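Local coordinates for protein putative enoyl-CoA hydratase/isomerase (Mycobacterium abscessus, PDB 4MI2) that probably isomerises ring-epoxidised phenylacetyl-CoA during bacterial phenylacetate breakdown, as a crotonase-family enzyme of the enoyl-CoA hydratase/isomerase type, at residues A55-A60 and S201-L206; V108-G113 and S194-A199. One frame throughout, in Å; residues are numbered along the deposited sequence.

How the contacts relate
Both contacts lie in the buried core, where helix 195-207 runs against one face of the crotonase-fold sheet. Contact 2 takes the residue before the helix and its first turn (194-199), and contact 1 a later part (201-206). Their strands, 55-60 and 107-111, are parallel neighbours, joined where Val108 probably hydrogen-bonds Val56 and Met58 through the backbone. Both contacts are apolar, built mainly from alanine methyls with valine, plus Leu206 in contact 1 and Pro195 in contact 2. Contact 2 buries 239 Å²; contact 1 buries 150 Å², and its helix segment also reaches the second subunit, whereas contact 2 stays within one chain. Their centres lie about 9 Å apart.

Contact 1: residues A55-A60 and S201-L206; sequences AVVMSA and SVAGRL
In the alpha/beta core of the crotonase fold, strand 55-60 sits between strands 18-23 and 107-111, and helix segment 201-206 runs over its face nearly antiparallel (171°), the short axes approaching to 7.7 Å. Ala55 and Ala203 make the main contact; Val57 adds to it on the side nearer the start of the helix. Its CB meets the methyl CB of Ala203 at 3.9 Å. From there the two methyls diverge: CG1, in the crowded position between the backbone N and the carbonyl carbon (chi1 51°), approaches Ala203 CB more loosely, at 4.4 Å, while CG2, anti to N, leans back along the helix to the methyl of Ala199. Val57 also touches Val18 and Asn200, so its side chain is packed against both the neighbouring strand and the helix. Alternation along the strand turns Val56 away from the helix, where it packs on Ile21, Ile103 and Val107. Ala55 again faces the helix, its CB 4.4 Å from CB of Leu206. The isobutyl end of Leu206 bypasses the strand: CD1 reaches CG2 of Val108 on the next strand, and the side chain also packs on Leu171 of the second subunit, so this part of the helix joins the sheet to the trimer interface. Small residues keep the approach close. Ala203 and Ala55 draw nearest in backbone, CA to CA 5.9 Å, and the CB of Ala55 rests 3.5 Å from the carbonyl O of Ala203.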
ATOM      1  N   ALA B  55       2.854  24.909  11.456  1.00 19.90           N
ATOM      2  CA  ALA B  55       1.972  23.738  11.503  1.00 19.64           C
ATOM      3  C   ALA B  55       0.530  24.204  11.401  1.00 19.43           C
ATOM      4  O   ALA B  55       0.223  25.363  11.681  1.00 19.43           O
ATOM      5  CB  ALA B  55       2.176  22.934  12.785  1.00 19.62           C
ATOM      6  N   VAL B  56      -0.341  23.280  11.006  1.00 19.23           N
ATOM      7  CA  VAL B  56      -1.758  23.554  10.834  1.00 19.18           C
ATOM      8  C   VAL B  56      -2.561  22.538  11.640  1.00 19.36           C
ATOM      9  O   VAL B  56      -2.220  21.350  11.685  1.00 19.05           O
ATOM     10  CB  VAL B  56      -2.163  23.469   9.353  1.00 18.98           C
ATOM     11  CG1 VAL B  56      -3.661  23.670   9.172  1.00 18.93           C
ATOM     12  CG2 VAL B  56      -1.388  24.490   8.544  1.00 19.23           C
ATOM     13  N   VAL B  57      -3.615  23.015  12.292  1.00 19.71           N
ATOM     14  CA  VAL B  57      -4.547  22.129  12.961  1.00 19.94           C
ATOM     15  C   VAL B  57      -5.960  22.421  12.457  1.00 20.21           C
ATOM     16  O   VAL B  57      -6.427  23.566  12.450  1.00 20.42           O
ATOM     17  CB  VAL B  57      -4.429  22.166  14.507  1.00 20.28           C
ATOM     18  CG1 VAL B  57      -4.487  23.582  15.053  1.00 20.53           C
ATOM     19  CG2 VAL B  57      -5.495  21.285  15.156  1.00 20.29           C
ATOM     20  N   MET B  58      -6.610  21.359  12.007  1.00 20.27           N
ATOM     21  CA  MET B  58      -7.955  21.408  11.476  1.00 20.55           C
ATOM     22  C   MET B  58      -8.874  20.755  12.520  1.00 20.07           C
ATOM     23  O   MET B  58      -8.600  19.649  12.985  1.00 19.59           O
ATOM     24  CB  MET B  58      -7.969  20.651  10.142  1.00 21.08           C
ATOM     25  CG  MET B  58      -8.946  21.142   9.090  1.00 21.98           C
ATOM     26  SD  MET B  58      -8.337  20.891   7.390  1.00 22.72           S
ATOM     27  CE  MET B  58      -7.857  19.155   7.417  1.00 22.51           C
ATOM     28  N   SER B  59      -9.935  21.463  12.912  1.00 19.94           N
ATOM     29  CA  SER B  59     -10.906  20.945  13.871  1.00 20.00           C
ATOM     30  C   SER B  59     -12.311  21.423  13.533  1.00 19.95           C
ATOM     31  O   SER B  59     -12.509  22.119  12.539  1.00 19.53           O
ATOM     32  CB  SER B  59     -10.519  21.359  15.301  1.00 20.34           C
ATOM     33  OG  SER B  59     -10.493  22.764  15.439  1.00 20.41           O
ATOM     34  N   ALA B  60     -13.286  21.026  14.352  1.00 20.22           N
ATOM     35  CA  ALA B  60     -14.695  21.335  14.083  1.00 20.42           C
ATOM     36  C   ALA B  60     -15.533  21.461  15.363  1.00 20.92           C
ATOM     37  O   ALA B  60     -15.376  20.678  16.300  1.00 21.26           O
ATOM     38  CB  ALA B  60     -15.282  20.279  13.169  1.00 20.20           C
ATOM     39  N   SER B 201      -1.992  19.983  20.892  1.00 23.61           N
ATOM     40  CA  SER B 201      -0.700  19.680  21.521  1.00 23.98           C
ATOM     41  C   SER B 201       0.280  19.149  20.494  1.00 23.19           C
ATOM     42  O   SER B 201       1.432  19.568  20.464  1.00 23.27           O
ATOM     43  CB  SER B 201      -0.839  18.671  22.659  1.00 24.73           C
ATOM     44  OG  SER B 201      -1.789  19.127  23.603  1.00 26.05           O
ATOM     45  N   VAL B 202      -0.187  18.223  19.661  1.00 22.26           N
ATOM     46  CA  VAL B 202       0.638  17.648  18.607  1.00 21.62           C
ATOM     47  C   VAL B 202       1.088  18.741  17.639  1.00 21.19           C
ATOM     48  O   VAL B 202       2.276  18.848  17.343  1.00 21.15           O
ATOM     49  CB  VAL B 202      -0.101  16.511  17.854  1.00 21.22           C
ATOM     50  CG1 VAL B 202       0.637  16.118  16.581  1.00 20.91           C
ATOM     51  CG2 VAL B 202      -0.257  15.299  18.760  1.00 21.52           C
ATOM     52  N   ALA B 203       0.143  19.555  17.167  1.00 20.80           N
ATOM     53  CA  ALA B 203       0.457  20.671  16.264  1.00 20.53           C
ATOM     54  C   ALA B 203       1.446  21.654  16.883  1.00 20.92           C
ATOM     55  O   ALA B 203       2.330  22.160  16.196  1.00 20.95           O
ATOM     56  CB  ALA B 203      -0.810  21.403  15.856  1.00 20.28           C
ATOM     57  N   GLY B 204       1.282  21.934  18.171  1.00 21.40           N
ATOM     58  CA  GLY B 204       2.190  22.831  18.894  1.00 21.93           C
ATOM     59  C   GLY B 204       3.607  22.289  18.947  1.00 22.23           C
ATOM     60  O   GLY B 204       4.560  23.030  18.724  1.00 22.41           O
ATOM     61  N   ARG B 205       3.744  20.990  19.221  1.00 22.33           N
ATOM     62  CA  ARG B 205       5.055  20.328  19.251  1.00 22.71           C
ATOM     63  C   ARG B 205       5.717  20.334  17.866  1.00 22.39           C
ATOM     64  O   ARG B 205       6.902  20.636  17.729  1.00 22.90           O
ATOM     65  CB  ARG B 205       4.931  18.890  19.784  1.00 22.82           C
ATOM     66  N   LEU B 206       4.943  20.027  16.837  1.00 21.88           N
ATOM     67  CA  LEU B 206       5.435  20.103  15.454  1.00 21.47           C
ATOM     68  C   LEU B 206       5.830  21.527  15.058  1.00 21.57           C
ATOM     69  O   LEU B 206       6.797  21.722  14.317  1.00 21.34           O
ATOM     70  CB  LEU B 206       4.378  19.579  14.474  1.00 21.03           C
ATOM     71  CG  LEU B 206       4.079  18.073  14.534  1.00 20.94           C
ATOM     72  CD1 LEU B 206       2.862  17.738  13.686  1.00 20.57           C
ATOM     73  CD2 LEU B 206       5.283  17.256  14.082  1.00 20.96           C
TER

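Contact 2: residues V108-G113 and S194-A199; sequences VVAING and SPADVA
Pro195 O, in the first turn of helix 195-207, is gripped by one short hydrogen bond, from Ala199 N at 2.8 Å, and is met by one methyl, CB of Ala110 at 3.5 Å. That methyl is the hub of the contact. It points toward the first turn of the helix, with Ala196 N also 3.5 Å from Ala110 CB, and packs against CB of Ala199 at 3.7 Å and more loosely against CB of Pro195 and Ala196. The proline ring borders Ile111, with Pro195 CB 4.1 Å from Ile111 N and CG near Ile111 O. At the other end Val108 turns CG1 anti to its backbone N (chi1 -173°), which brings that branch to 3.9 Å from CB of Ala199; its packing continues on Val202 and Ala203. Segments 108-111 and 195-199 run nearly antiparallel, at 165°, and their axes approach to 7.2 Å. Beyond the strand end, Asn112 ND2 makes two hydrogen bonds, both weak, to the carbonyls of Ala60 and Gly62, and Gly113 N is bonded to Glu192 OE2. Between strand and helix themselves the contact is methyl against methyl and backbone, so close fit of small side chains, rather than polar pairing, sets the spacing.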
ATOM      1  N   VAL B 108      -2.428  18.628  10.991  1.00 17.05           N
ATOM      2  CA  VAL B 108      -3.035  17.721  11.951  1.00 17.01           C
ATOM      3  C   VAL B 108      -4.530  17.966  11.911  1.00 16.99           C
ATOM      4  O   VAL B 108      -4.957  19.109  11.752  1.00 16.95           O
ATOM      5  CB  VAL B 108      -2.529  18.014  13.375  1.00 17.34           C
ATOM      6  CG1 VAL B 108      -3.028  16.965  14.366  1.00 17.45           C
ATOM      7  CG2 VAL B 108      -1.008  18.093  13.395  1.00 17.52           C
ATOM      8  N   VAL B 109      -5.328  16.903  12.063  1.00 16.94           N
ATOM      9  CA  VAL B 109      -6.780  17.045  12.110  1.00 16.92           C
ATOM     10  C   VAL B 109      -7.368  16.293  13.307  1.00 17.24           C
ATOM     11  O   VAL B 109      -6.937  15.186  13.643  1.00 17.21           O
ATOM     12  CB  VAL B 109      -7.446  16.632  10.776  1.00 16.67           C
ATOM     13  CG1 VAL B 109      -7.241  15.153  10.496  1.00 16.62           C
ATOM     14  CG2 VAL B 109      -8.927  16.998  10.759  1.00 16.64           C
ATOM     15  N   ALA B 110      -8.319  16.949  13.974  1.00 17.53           N
ATOM     16  CA  ALA B 110      -9.039  16.390  15.116  1.00 17.99           C
ATOM     17  C   ALA B 110     -10.430  16.011  14.639  1.00 18.07           C
ATOM     18  O   ALA B 110     -11.163  16.867  14.139  1.00 18.03           O
ATOM     19  CB  ALA B 110      -9.133  17.413  16.242  1.00 18.29           C
ATOM     20  N   ILE B 111     -10.786  14.738  14.793  1.00 18.28           N
ATOM     21  CA  ILE B 111     -12.034  14.215  14.242  1.00 18.44           C
ATOM     22  C   ILE B 111     -12.970  13.710  15.340  1.00 19.00           C
ATOM     23  O   ILE B 111     -12.759  12.656  15.957  1.00 19.28           O
ATOM     24  CB  ILE B 111     -11.791  13.103  13.206  1.00 18.22           C
ATOM     25  CG1 ILE B 111     -10.688  13.514  12.224  1.00 17.87           C
ATOM     26  CG2 ILE B 111     -13.073  12.806  12.438  1.00 18.17           C
ATOM     27  CD1 ILE B 111     -10.298  12.404  11.270  1.00 17.70           C
ATOM     28  N   ASN B 112     -14.000  14.513  15.565  1.00 19.26           N
ATOM     29  CA  ASN B 112     -15.111  14.205  16.448  1.00 19.71           C
ATOM     30  C   ASN B 112     -16.282  13.668  15.622  1.00 19.44           C
ATOM     31  O   ASN B 112     -16.495  14.117  14.495  1.00 19.12           O
ATOM     32  CB  ASN B 112     -15.533  15.495  17.185  1.00 20.23           C
ATOM     33  CG  ASN B 112     -15.667  16.718  16.240  1.00 20.32           C
ATOM     34  OD1 ASN B 112     -15.018  16.801  15.178  1.00 19.76           O
ATOM     35  ND2 ASN B 112     -16.509  17.675  16.637  1.00 20.77           N
ATOM     36  N   GLY B 113     -17.024  12.713  16.176  1.00 19.58           N
ATOM     37  CA  GLY B 113     -18.261  12.207  15.569  1.00 19.64           C
ATOM     38  C   GLY B 113     -18.205  11.890  14.074  1.00 19.19           C
ATOM     39  O   GLY B 113     -17.233  11.307  13.595  1.00 19.00           O
ATOM     40  N   SER B 194     -11.687  15.090  23.684  1.00 31.77           N
ATOM     41  CA  SER B 194     -10.253  15.421  23.734  1.00 31.26           C
ATOM     42  C   SER B 194      -9.529  15.583  22.374  1.00 29.69           C
ATOM     43  O   SER B 194      -8.377  16.003  22.369  1.00 30.59           O
ATOM     44  CB  SER B 194      -9.485  14.378  24.566  1.00 31.98           C
ATOM     45  OG  SER B 194      -9.810  14.462  25.942  1.00 32.63           O
ATOM     46  N   PRO B 195     -10.173  15.249  21.228  1.00 28.41           N
ATOM     47  CA  PRO B 195      -9.353  15.197  20.000  1.00 27.21           C
ATOM     48  C   PRO B 195      -8.727  16.521  19.618  1.00 25.75           C
ATOM     49  O   PRO B 195      -7.570  16.547  19.222  1.00 25.28           O
ATOM     50  CB  PRO B 195     -10.332  14.752  18.895  1.00 27.08           C
ATOM     51  CG  PRO B 195     -11.625  14.488  19.547  1.00 27.61           C
ATOM     52  CD  PRO B 195     -11.592  14.937  20.969  1.00 28.11           C
ATOM     53  N   ALA B 196      -9.486  17.603  19.729  1.00 24.97           N
ATOM     54  CA  ALA B 196      -8.948  18.931  19.457  1.00 24.93           C
ATOM     55  C   ALA B 196      -7.824  19.294  20.435  1.00 25.21           C
ATOM     56  O   ALA B 196      -6.802  19.852  20.023  1.00 24.80           O
ATOM     57  CB  ALA B 196     -10.052  19.986  19.471  1.00 24.73           C
ATOM     58  N   ASP B 197      -7.993  18.961  21.715  1.00 25.68           N
ATOM     59  CA  ASP B 197      -6.936  19.225  22.695  1.00 26.48           C
ATOM     60  C   ASP B 197      -5.651  18.513  22.299  1.00 25.95           C
ATOM     61  O   ASP B 197      -4.581  19.120  22.270  1.00 26.26           O
ATOM     62  CB  ASP B 197      -7.340  18.797  24.111  1.00 27.67           C
ATOM     63  CG  ASP B 197      -8.427  19.681  24.712  1.00 28.49           C
ATOM     64  OD1 ASP B 197      -8.615  20.841  24.264  1.00 28.41           O
ATOM     65  OD2 ASP B 197      -9.099  19.198  25.645  1.00 29.74           O
ATOM     66  N   VAL B 198      -5.763  17.229  21.978  1.00 25.08           N
ATOM     67  CA  VAL B 198      -4.588  16.431  21.627  1.00 24.53           C
ATOM     68  C   VAL B 198      -3.989  16.909  20.306  1.00 23.61           C
ATOM     69  O   VAL B 198      -2.764  17.059  20.192  1.00 23.67           O
ATOM     70  CB  VAL B 198      -4.925  14.930  21.575  1.00 24.21           C
ATOM     71  CG1 VAL B 198      -3.749  14.121  21.052  1.00 24.02           C
ATOM     72  CG2 VAL B 198      -5.335  14.457  22.964  1.00 24.85           C
ATOM     73  N   ALA B 199      -4.847  17.178  19.329  1.00 22.71           N
ATOM     74  CA  ALA B 199      -4.394  17.710  18.039  1.00 22.31           C
ATOM     75  C   ALA B 199      -3.615  19.028  18.197  1.00 22.71           C
ATOM     76  O   ALA B 199      -2.573  19.225  17.563  1.00 22.46           O
ATOM     77  CB  ALA B 199      -5.575  17.903  17.107  1.00 21.83           C
TER